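Ferrichrome-binding protein (Bacillus subtilis subsp. subtilis, PDB 3G9Q) binds iron(3+)-hydroxamate complexes such as ferrichrome and coprogen and hands them to the membrane permease of the FhuCBGD ABC importer. Local coordinates at residues T62-V67 with K86-I91; E106-F111 with K123-W128; I198-L203 with G223-S228. All blocks are in the same frame, centred on the assembly; numbering follows the deposited sequence.

Contact 1 of 3, residues T62-V67 with K86-I91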
loop_
_atom_site.group_PDB
_atom_site.type_symbol
_atom_site.label_atom_id
_atom_site.label_comp_id
_atom_site.label_asym_id
_atom_site.label_seq_id
_atom_site.Cartn_x
_atom_site.Cartn_y
_atom_site.Cartn_z
ATOM N N THR A 62 -12.521 7.377 16.076
ATOM C CA THR A 62 -12.593 7.800 17.477
ATOM C C THR A 62 -14.013 7.678 18.026
ATOM O O THR A 62 -14.222 7.091 19.087
ATOM C CB THR A 62 -12.116 9.274 17.666
ATOM O OG1 THR A 62 -13.011 10.169 16.988
ATOM C CG2 THR A 62 -10.696 9.453 17.119
ATOM N N SER A 63 -14.976 8.226 17.290
ATOM C CA SER A 63 -16.380 8.193 17.692
ATOM C C SER A 63 -16.877 6.784 18.027
ATOM O O SER A 63 -17.347 6.048 17.156
ATOM C CB SER A 63 -17.261 8.797 16.597
ATOM O OG SER A 63 -18.612 8.819 17.012
ATOM N N VAL A 64 -16.769 6.438 19.307
ATOM C CA VAL A 64 -17.182 5.144 19.843
ATOM C C VAL A 64 -18.683 4.933 19.656
ATOM O O VAL A 64 -19.154 3.801 19.524
ATOM C CB VAL A 64 -16.876 5.068 21.357
ATOM C CG1 VAL A 64 -17.072 3.657 21.858
ATOM C CG2 VAL A 64 -15.468 5.559 21.632
ATOM N N GLU A 65 -19.423 6.040 19.654
ATOM C CA GLU A 65 -20.874 6.016 19.502
ATOM C C GLU A 65 -21.272 5.532 18.105
ATOM O O GLU A 65 -22.208 4.744 17.948
ATOM C CB GLU A 65 -21.464 7.413 19.742
ATOM C CG GLU A 65 -21.014 8.118 21.033
ATOM C CD GLU A 65 -19.593 8.696 20.958
ATOM O OE1 GLU A 65 -19.249 9.357 19.948
ATOM O OE2 GLU A 65 -18.821 8.506 21.927
ATOM N N LYS A 66 -20.551 5.998 17.091
ATOM C CA LYS A 66 -20.844 5.602 15.722
ATOM C C LYS A 66 -20.709 4.080 15.520
ATOM O O LYS A 66 -21.332 3.499 14.615
ATOM C CB LYS A 66 -19.941 6.375 14.744
ATOM C CG LYS A 66 -20.326 7.859 14.589
ATOM C CD LYS A 66 -19.517 8.598 13.513
ATOM C CE LYS A 66 -19.528 7.853 12.175
ATOM N NZ LYS A 66 -20.906 7.461 11.730
ATOM N N VAL A 67 -19.908 3.439 16.375
ATOM C CA VAL A 67 -19.698 1.988 16.308
ATOM C C VAL A 67 -20.852 1.264 17.008
ATOM O O VAL A 67 -21.209 0.133 16.647
ATOM C CB VAL A 67 -18.350 1.562 16.973
ATOM C CG1 VAL A 67 -18.084 0.081 16.725
ATOM C CG2 VAL A 67 -17.213 2.383 16.417
ATOM N N LYS A 86 -10.735 -0.180 25.984
ATOM C CA LYS A 86 -11.657 -0.614 27.040
ATOM C C LYS A 86 -13.133 -0.289 26.737
ATOM O O LYS A 86 -14.002 -1.152 26.895
ATOM C CB LYS A 86 -11.253 -0.010 28.394
ATOM C CG LYS A 86 -10.283 -0.864 29.218
ATOM C CD LYS A 86 -8.991 -1.198 28.462
ATOM C CE LYS A 86 -7.966 -1.914 29.359
ATOM N NZ LYS A 86 -8.506 -3.144 30.015
ATOM N N LYS A 87 -13.415 0.943 26.304
ATOM C CA LYS A 87 -14.786 1.353 25.970
ATOM C C LYS A 87 -15.340 0.399 24.904
ATOM O O LYS A 87 -16.466 -0.103 25.006
ATOM C CB LYS A 87 -14.803 2.793 25.425
ATOM C CG LYS A 87 -15.292 3.881 26.391
ATOM C CD LYS A 87 -14.344 4.114 27.566
ATOM C CE LYS A 87 -14.619 5.369 28.284
ATOM N NZ LYS A 87 -14.533 6.587 27.745
ATOM N N LEU A 88 -14.510 0.155 23.891
ATOM C CA LEU A 88 -14.831 -0.715 22.765
ATOM C C LEU A 88 -15.011 -2.185 23.151
ATOM O O LEU A 88 -15.996 -2.817 22.756
ATOM C CB LEU A 88 -13.740 -0.585 21.695
ATOM C CG LEU A 88 -13.790 0.639 20.775
ATOM C CD1 LEU A 88 -14.021 1.900 21.569
ATOM C CD2 LEU A 88 -12.495 0.727 20.001
ATOM N N GLU A 89 -14.064 -2.727 23.913
ATOM C CA GLU A 89 -14.146 -4.122 24.346
ATOM C C GLU A 89 -15.549 -4.400 24.887
ATOM O O GLU A 89 -16.052 -5.524 24.804
ATOM C CB GLU A 89 -13.109 -4.407 25.440
ATOM C CG GLU A 89 -11.659 -4.140 25.027
ATOM C CD GLU A 89 -10.671 -4.182 26.198
ATOM O OE1 GLU A 89 -9.463 -3.953 25.952
ATOM O OE2 GLU A 89 -11.092 -4.437 27.354
ATOM N N LYS A 90 -16.179 -3.360 25.426
ATOM C CA LYS A 90 -17.517 -3.476 25.990
ATOM C C LYS A 90 -18.531 -3.764 24.894
ATOM O O LYS A 90 -19.386 -4.640 25.044
ATOM C CB LYS A 90 -17.901 -2.183 26.717
ATOM C CG LYS A 90 -18.547 -2.396 28.097
ATOM C CD LYS A 90 -19.897 -3.118 28.022
ATOM C CE LYS A 90 -20.509 -3.349 29.412
ATOM N NZ LYS A 90 -21.651 -4.317 29.366
ATOM N N ILE A 91 -18.433 -3.029 23.790
ATOM C CA ILE A 91 -19.359 -3.215 22.680
ATOM C C ILE A 91 -19.345 -4.628 22.086
ATOM O O ILE A 91 -20.395 -5.271 21.974
ATOM C CB ILE A 91 -19.087 -2.202 21.557
ATOM C CG1 ILE A 91 -19.220 -0.784 22.114
ATOM C CG2 ILE A 91 -20.069 -2.428 20.402
ATOM C CD1 ILE A 91 -17.992 -0.236 22.719
#
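Val64 lays its CG1 methyl against CD1 of Leu88 and forms the centre of the meeting between residues 62-67 and 86-91, with Leu88 and Ile91 against it and Lys87 at its margin. Val64 CG1 lies 3.5 Å from Leu88 CD1, and Val64 CG2 reaches the same Leu88 CD1 at 3.9 Å, so the leucine methyl faces both arms of the valine fork. CG1 of Val64 stands opposite the backbone N (chi1 -170°), a torsion that sends this branch across to the second helix. Leu88 starts from a flank of its own helix and only its tip swings round to the valine; the two side chains run at a slant to one another. Beside this pair, Val64 CG1 reaches CB of Lys87 at 4.3 Å, so that the root of the lysine borders the apolar patch while its charged end leads away. Ile91 flanks the patch further along the helix, although the position of its CD1 is doubtful in the model.

No hydrogen bond joins the segments. The polar order is local: Ser63 is the N-cap residue of the first helix, where its OG accepts a weak bond from Lys66 N at 3.4 Å and donates to Glu65 OE1 at 3.1 Å, meeting the carboxylate from above its plane.

Towards the protein interior, Leu88 and Val67 rest on Met20, and they also touch strand 74-78 through Val77 and Ile75 respectively. Helices 64-68 and 85-91 thus pack side by side on the parallel sheet, one preceding strand 74-78 and the other lying in the beta-alpha-beta crossover from that strand to strand 94-97.

Contact 2 of 3, residues E106-F111 with K123-W128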
loop_
_atom_site.group_PDB
_atom_site.type_symbol
_atom_site.label_atom_id
_atom_site.label_comp_id
_atom_site.label_asym_id
_atom_site.label_seq_id
_atom_site.Cartn_x
_atom_site.Cartn_y
_atom_site.Cartn_z
ATOM N N GLU A 106 1.608 -12.401 5.971
ATOM C CA GLU A 106 1.440 -13.096 7.246
ATOM C C GLU A 106 0.221 -12.497 7.941
ATOM O O GLU A 106 -0.581 -13.218 8.540
ATOM C CB GLU A 106 2.684 -12.923 8.130
ATOM C CG GLU A 106 4.026 -13.258 7.445
ATOM C CD GLU A 106 4.182 -14.722 6.995
ATOM O OE1 GLU A 106 5.137 -14.995 6.223
ATOM O OE2 GLU A 106 3.373 -15.589 7.412
ATOM N N GLN A 107 0.087 -11.173 7.838
ATOM C CA GLN A 107 -1.028 -10.425 8.422
ATOM C C GLN A 107 -2.362 -10.927 7.877
ATOM O O GLN A 107 -3.391 -10.809 8.541
ATOM C CB GLN A 107 -0.877 -8.932 8.104
ATOM C CG GLN A 107 -1.888 -8.011 8.776
ATOM C CD GLN A 107 -1.863 -8.108 10.284
ATOM O OE1 GLN A 107 -2.348 -9.074 10.858
ATOM N NE2 GLN A 107 -1.291 -7.107 10.934
ATOM N N LEU A 108 -2.333 -11.476 6.661
ATOM C CA LEU A 108 -3.531 -12.021 6.010
ATOM C C LEU A 108 -3.846 -13.418 6.543
ATOM O O LEU A 108 -5.005 -13.836 6.619
ATOM C CB LEU A 108 -3.327 -12.108 4.491
ATOM C CG LEU A 108 -4.372 -12.924 3.712
ATOM C CD1 LEU A 108 -5.719 -12.256 3.806
ATOM C CD2 LEU A 108 -3.949 -13.060 2.269
ATOM N N LYS A 109 -2.795 -14.142 6.905
ATOM C CA LYS A 109 -2.962 -15.482 7.419
ATOM C C LYS A 109 -3.317 -15.402 8.895
ATOM O O LYS A 109 -3.852 -16.346 9.455
ATOM C CB LYS A 109 -1.682 -16.297 7.178
ATOM C CG LYS A 109 -1.246 -16.320 5.714
ATOM C CD LYS A 109 -0.858 -17.713 5.219
ATOM C CE LYS A 109 0.455 -18.205 5.808
ATOM N NZ LYS A 109 0.751 -19.612 5.381
ATOM N N GLU A 110 -3.022 -14.274 9.529
ATOM C CA GLU A 110 -3.360 -14.105 10.940
ATOM C C GLU A 110 -4.866 -13.898 11.018
ATOM O O GLU A 110 -5.543 -14.515 11.835
ATOM C CB GLU A 110 -2.654 -12.879 11.528
ATOM C CG GLU A 110 -2.876 -12.665 13.024
ATOM C CD GLU A 110 -2.397 -11.292 13.509
ATOM O OE1 GLU A 110 -3.055 -10.277 13.182
ATOM O OE2 GLU A 110 -1.364 -11.228 14.217
ATOM N N PHE A 111 -5.379 -13.028 10.151
ATOM C CA PHE A 111 -6.805 -12.717 10.099
ATOM C C PHE A 111 -7.613 -13.900 9.592
ATOM O O PHE A 111 -8.730 -14.120 10.041
ATOM C CB PHE A 111 -7.057 -11.512 9.187
ATOM C CG PHE A 111 -6.632 -10.187 9.775
ATOM C CD1 PHE A 111 -6.162 -9.176 8.949
ATOM C CD2 PHE A 111 -6.731 -9.938 11.141
ATOM C CE1 PHE A 111 -5.797 -7.945 9.475
ATOM C CE2 PHE A 111 -6.367 -8.703 11.671
ATOM C CZ PHE A 111 -5.902 -7.712 10.837
ATOM N N LYS A 123 -6.216 -19.178 -1.084
ATOM C CA LYS A 123 -6.713 -19.087 -2.453
ATOM C C LYS A 123 -6.162 -17.822 -3.123
ATOM O O LYS A 123 -5.610 -17.890 -4.223
ATOM C CB LYS A 123 -8.248 -19.062 -2.441
ATOM C CG LYS A 123 -8.924 -19.524 -3.730
ATOM C CD LYS A 123 -8.606 -18.601 -4.896
ATOM C CE LYS A 123 -9.380 -18.977 -6.154
ATOM N NZ LYS A 123 -9.075 -18.055 -7.296
ATOM N N TRP A 124 -6.311 -16.678 -2.453
ATOM C CA TRP A 124 -5.824 -15.395 -2.963
ATOM C C TRP A 124 -4.287 -15.372 -3.090
ATOM O O TRP A 124 -3.742 -14.773 -4.021
ATOM C CB TRP A 124 -6.270 -14.249 -2.045
ATOM C CG TRP A 124 -5.820 -12.890 -2.529
ATOM C CD1 TRP A 124 -6.506 -12.034 -3.358
ATOM C CD2 TRP A 124 -4.554 -12.264 -2.264
ATOM N NE1 TRP A 124 -5.738 -10.916 -3.619
ATOM C CE2 TRP A 124 -4.541 -11.033 -2.964
ATOM C CE3 TRP A 124 -3.430 -12.624 -1.504
ATOM C CZ2 TRP A 124 -3.445 -10.161 -2.928
ATOM C CZ3 TRP A 124 -2.334 -11.751 -1.469
ATOM C CH2 TRP A 124 -2.356 -10.533 -2.179
ATOM N N LEU A 125 -3.590 -16.004 -2.144
ATOM C CA LEU A 125 -2.133 -16.064 -2.185
ATOM C C LEU A 125 -1.686 -16.771 -3.455
ATOM O O LEU A 125 -0.692 -16.385 -4.083
ATOM C CB LEU A 125 -1.588 -16.811 -0.975
ATOM C CG LEU A 125 -1.739 -16.038 0.337
ATOM C CD1 LEU A 125 -1.270 -16.910 1.520
ATOM C CD2 LEU A 125 -0.929 -14.741 0.252
ATOM N N ALA A 126 -2.437 -17.803 -3.821
ATOM C CA ALA A 126 -2.177 -18.581 -5.017
ATOM C C ALA A 126 -2.371 -17.689 -6.241
ATOM O O ALA A 126 -1.581 -17.736 -7.187
ATOM C CB ALA A 126 -3.134 -19.784 -5.077
ATOM N N LYS A 127 -3.432 -16.887 -6.215
ATOM C CA LYS A 127 -3.746 -15.959 -7.297
ATOM C C LYS A 127 -2.671 -14.877 -7.354
ATOM O O LYS A 127 -2.226 -14.487 -8.433
ATOM C CB LYS A 127 -5.103 -15.300 -7.035
ATOM C CG LYS A 127 -5.559 -14.296 -8.083
ATOM C CD LYS A 127 -6.748 -13.488 -7.564
ATOM C CE LYS A 127 -7.875 -14.405 -7.107
ATOM N NZ LYS A 127 -8.914 -13.715 -6.297
ATOM N N TRP A 128 -2.268 -14.394 -6.181
ATOM C CA TRP A 128 -1.256 -13.357 -6.075
ATOM C C TRP A 128 0.066 -13.796 -6.663
ATOM O O TRP A 128 0.639 -13.091 -7.489
ATOM C CB TRP A 128 -1.052 -12.962 -4.610
ATOM C CG TRP A 128 0.043 -11.947 -4.369
ATOM C CD1 TRP A 128 1.183 -12.136 -3.656
ATOM C CD2 TRP A 128 0.086 -10.589 -4.845
ATOM N NE1 TRP A 128 1.939 -10.985 -3.656
ATOM C CE2 TRP A 128 1.286 -10.021 -4.380
ATOM C CE3 TRP A 128 -0.776 -9.801 -5.624
ATOM C CZ2 TRP A 128 1.649 -8.697 -4.663
ATOM C CZ3 TRP A 128 -0.415 -8.489 -5.907
ATOM C CH2 TRP A 128 0.785 -7.953 -5.429
#
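The carbonyl O of Trp124 accepts the backbone N of Trp128 at 2.6 Å, a helical bond one turn long that links the two tryptophans of this segment. The indole of Trp124 is tied down separately by its NE1, hydrogen-bonded to Glu259 OE1, which limits how the ring can turn. A fully extended first torsion (chi1 -179°) brings the six-membered part of the indole round to helix 106-115. There CE3 of Trp124 meets CD2 of Leu108 at 3.8 Å, the methyl arriving obliquely to the ring. One face of the same indole is occupied by Trp128 CB, 3.6 Å above the plane of the Trp124 ring and towards its rim, while Leu125 CD2 sits in plane at its edge.

Leu108 CD2 also touches CD2 of Leu125 at 4.0 Å. These two leucines lie alongside one another, pointing opposite ways, so a single leucine methyl is shared between an aromatic ring and a branched aliphatic tip. On the outer side Lys109 CD lies 3.8 Å from Leu125 CD1, its chain crossing the leucine at about a right angle; it is the aliphatic part of the lysine that makes this contact.

The short segments run nearly antiparallel, at 159° between their directions and with axes 11.6 Å apart, a helical hairpin held by apolar side chains without a cross-segment hydrogen bond. Helix 25-31 packs against the same seam, Tyr27 and Leu31 touching Leu108 and Thr30 touching Trp124, while helix 255-270 meets the tryptophans through Pro255, Leu258 and Leu262, and strand 94-97 meets Phe111 through Val97.

Contact 3 of 3, residues I198-L203 with G223-S228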
loop_
_atom_site.group_PDB
_atom_site.type_symbol
_atom_site.label_atom_id
_atom_site.label_comp_id
_atom_site.label_asym_id
_atom_site.label_seq_id
_atom_site.Cartn_x
_atom_site.Cartn_y
_atom_site.Cartn_z
ATOM N N ILE A 198 16.153 13.736 0.459
ATOM C CA ILE A 198 17.270 14.403 -0.197
ATOM C C ILE A 198 16.902 15.790 -0.704
ATOM O O ILE A 198 15.736 16.189 -0.678
ATOM C CB ILE A 198 17.818 13.566 -1.394
ATOM C CG1 ILE A 198 16.958 13.770 -2.653
ATOM C CG2 ILE A 198 17.877 12.106 -1.016
ATOM C CD1 ILE A 198 17.598 13.294 -3.956
ATOM N N SER A 199 17.916 16.523 -1.154
ATOM C CA SER A 199 17.723 17.865 -1.695
ATOM C C SER A 199 17.499 17.745 -3.205
ATOM O O SER A 199 17.852 16.731 -3.814
ATOM C CB SER A 199 18.961 18.719 -1.426
ATOM O OG SER A 199 20.085 18.199 -2.112
ATOM N N LEU A 200 16.922 18.786 -3.801
ATOM C CA LEU A 200 16.646 18.819 -5.238
ATOM C C LEU A 200 17.925 18.758 -6.061
ATOM O O LEU A 200 17.890 18.513 -7.269
ATOM C CB LEU A 200 15.891 20.097 -5.600
ATOM C CG LEU A 200 15.444 20.228 -7.052
ATOM C CD1 LEU A 200 14.538 19.068 -7.409
ATOM C CD2 LEU A 200 14.718 21.542 -7.249
ATOM N N GLU A 201 19.052 18.990 -5.399
ATOM C CA GLU A 201 20.351 18.974 -6.058
ATOM C C GLU A 201 20.874 17.566 -6.302
ATOM O O GLU A 201 21.495 17.292 -7.330
ATOM C CB GLU A 201 21.376 19.751 -5.218
ATOM C CG GLU A 201 21.440 21.250 -5.531
ATOM C CD GLU A 201 20.257 22.037 -4.980
ATOM O OE1 GLU A 201 20.032 23.183 -5.454
ATOM O OE2 GLU A 201 19.567 21.514 -4.068
ATOM N N LYS A 202 20.622 16.682 -5.346
ATOM C CA LYS A 202 21.088 15.309 -5.438
ATOM C C LYS A 202 20.136 14.386 -6.194
ATOM O O LYS A 202 20.333 13.168 -6.238
ATOM C CB LYS A 202 21.344 14.764 -4.038
ATOM C CG LYS A 202 22.695 15.152 -3.487
ATOM C CD LYS A 202 22.896 14.602 -2.087
ATOM C CE LYS A 202 22.155 15.439 -1.046
ATOM N NZ LYS A 202 22.715 16.834 -0.967
ATOM N N LEU A 203 19.111 14.981 -6.796
ATOM C CA LEU A 203 18.125 14.232 -7.553
ATOM C C LEU A 203 18.772 13.440 -8.697
ATOM O O LEU A 203 18.533 12.244 -8.836
ATOM C CB LEU A 203 17.055 15.183 -8.089
ATOM C CG LEU A 203 15.672 14.572 -8.287
ATOM C CD1 LEU A 203 15.175 14.047 -6.955
ATOM C CD2 LEU A 203 14.713 15.614 -8.837
ATOM N N GLY A 223 5.678 20.531 -4.169
ATOM C CA GLY A 223 6.518 21.678 -3.867
ATOM C C GLY A 223 7.196 22.236 -5.104
ATOM O O GLY A 223 8.278 22.817 -5.020
ATOM N N GLY A 224 6.556 22.050 -6.256
ATOM C CA GLY A 224 7.100 22.551 -7.507
ATOM C C GLY A 224 8.379 21.866 -7.942
ATOM O O GLY A 224 9.230 22.471 -8.588
ATOM N N VAL A 225 8.510 20.597 -7.579
ATOM C CA VAL A 225 9.676 19.808 -7.927
ATOM C C VAL A 225 9.540 19.384 -9.381
ATOM O O VAL A 225 10.497 19.421 -10.138
ATOM C CB VAL A 225 9.771 18.560 -7.023
ATOM C CG1 VAL A 225 10.973 17.725 -7.397
ATOM C CG2 VAL A 225 9.863 18.985 -5.565
ATOM N N PHE A 226 8.338 18.997 -9.775
ATOM C CA PHE A 226 8.104 18.571 -11.143
ATOM C C PHE A 226 8.171 19.762 -12.086
ATOM O O PHE A 226 7.882 19.655 -13.281
ATOM C CB PHE A 226 6.746 17.897 -11.228
ATOM C CG PHE A 226 6.597 16.760 -10.269
ATOM C CD1 PHE A 226 5.395 16.543 -9.608
ATOM C CD2 PHE A 226 7.674 15.909 -10.014
ATOM C CE1 PHE A 226 5.264 15.499 -8.704
ATOM C CE2 PHE A 226 7.555 14.865 -9.116
ATOM C CZ PHE A 226 6.349 14.655 -8.457
ATOM N N GLU A 227 8.552 20.904 -11.534
ATOM C CA GLU A 227 8.666 22.120 -12.314
ATOM C C GLU A 227 10.123 22.522 -12.435
ATOM O O GLU A 227 10.552 23.049 -13.466
ATOM C CB GLU A 227 7.863 23.241 -11.651
ATOM C CG GLU A 227 6.359 23.067 -11.791
ATOM C CD GLU A 227 5.911 23.121 -13.247
ATOM O OE1 GLU A 227 6.196 24.149 -13.914
ATOM O OE2 GLU A 227 5.279 22.143 -13.721
ATOM N N SER A 228 10.890 22.264 -11.379
ATOM C CA SER A 228 12.299 22.621 -11.396
ATOM C C SER A 228 12.921 22.149 -12.702
ATOM O O SER A 228 12.493 21.158 -13.300
ATOM C CB SER A 228 13.042 22.035 -10.180
ATOM O OG SER A 228 13.035 20.621 -10.162
#
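Leu200 reaches across with both methyls, and what it touches is all on one flank of loop 223-228: CD2 rests against CB of Ser228 at 3.4 Å, and CD1 against CG1 of Val225 at 3.8 Å. The leucine and valine overlap side by side, each heading towards the other's backbone. Because CG of Leu200 points away from its own amide nitrogen (chi1 -176°), the fork is carried across to Val225 and Ser228. The hydroxyl beside it is already engaged, since Ser228 OG donates to Val225 O at 2.8 Å, on a lone pair in the carbonyl plane. As N-cap of helix 229-232, the same OG also accepts a weak bond from Trp231 N.

Both loops top the mixed sheet of one lobe: the first leaves edge strand 195-198 through a type I turn from Ser199 to Lys202, and the second follows strand 210-215. Ile158 of the sheet and Ile230 close the apolar side around Leu200. With an alanine here, Val225 CG1 and the Ser228 methylene would probably lose the leucine methyls that lie against them, opening a gap between the loops.

The outer side is looser and polar: Glu201 and Glu227 lie exposed, and Lys202 NZ bonds back to Ser199 OG at 3.2 Å.

Overall arrangement
Followed from the N terminus, the three contacts close in series, none enclosing or crossing another. Contact 1 closes a loop of 18 residues that contains strand 74-78, within the lobe built on the parallel sheet. Contact 2 then closes 11 residues, mostly the ends of helices 106-115 and 118-143 with the short link between them; the second is the long helix that runs on from this lobe to the other, as in other binding proteins of this family. Contact 3, past that bridge, closes 19 residues that include strand 210-215 of the mixed sheet. Contacts 2 and 3 lie on opposite sides of the chain's centre, and the centres of contacts 1 and 3 are about 45 Å apart.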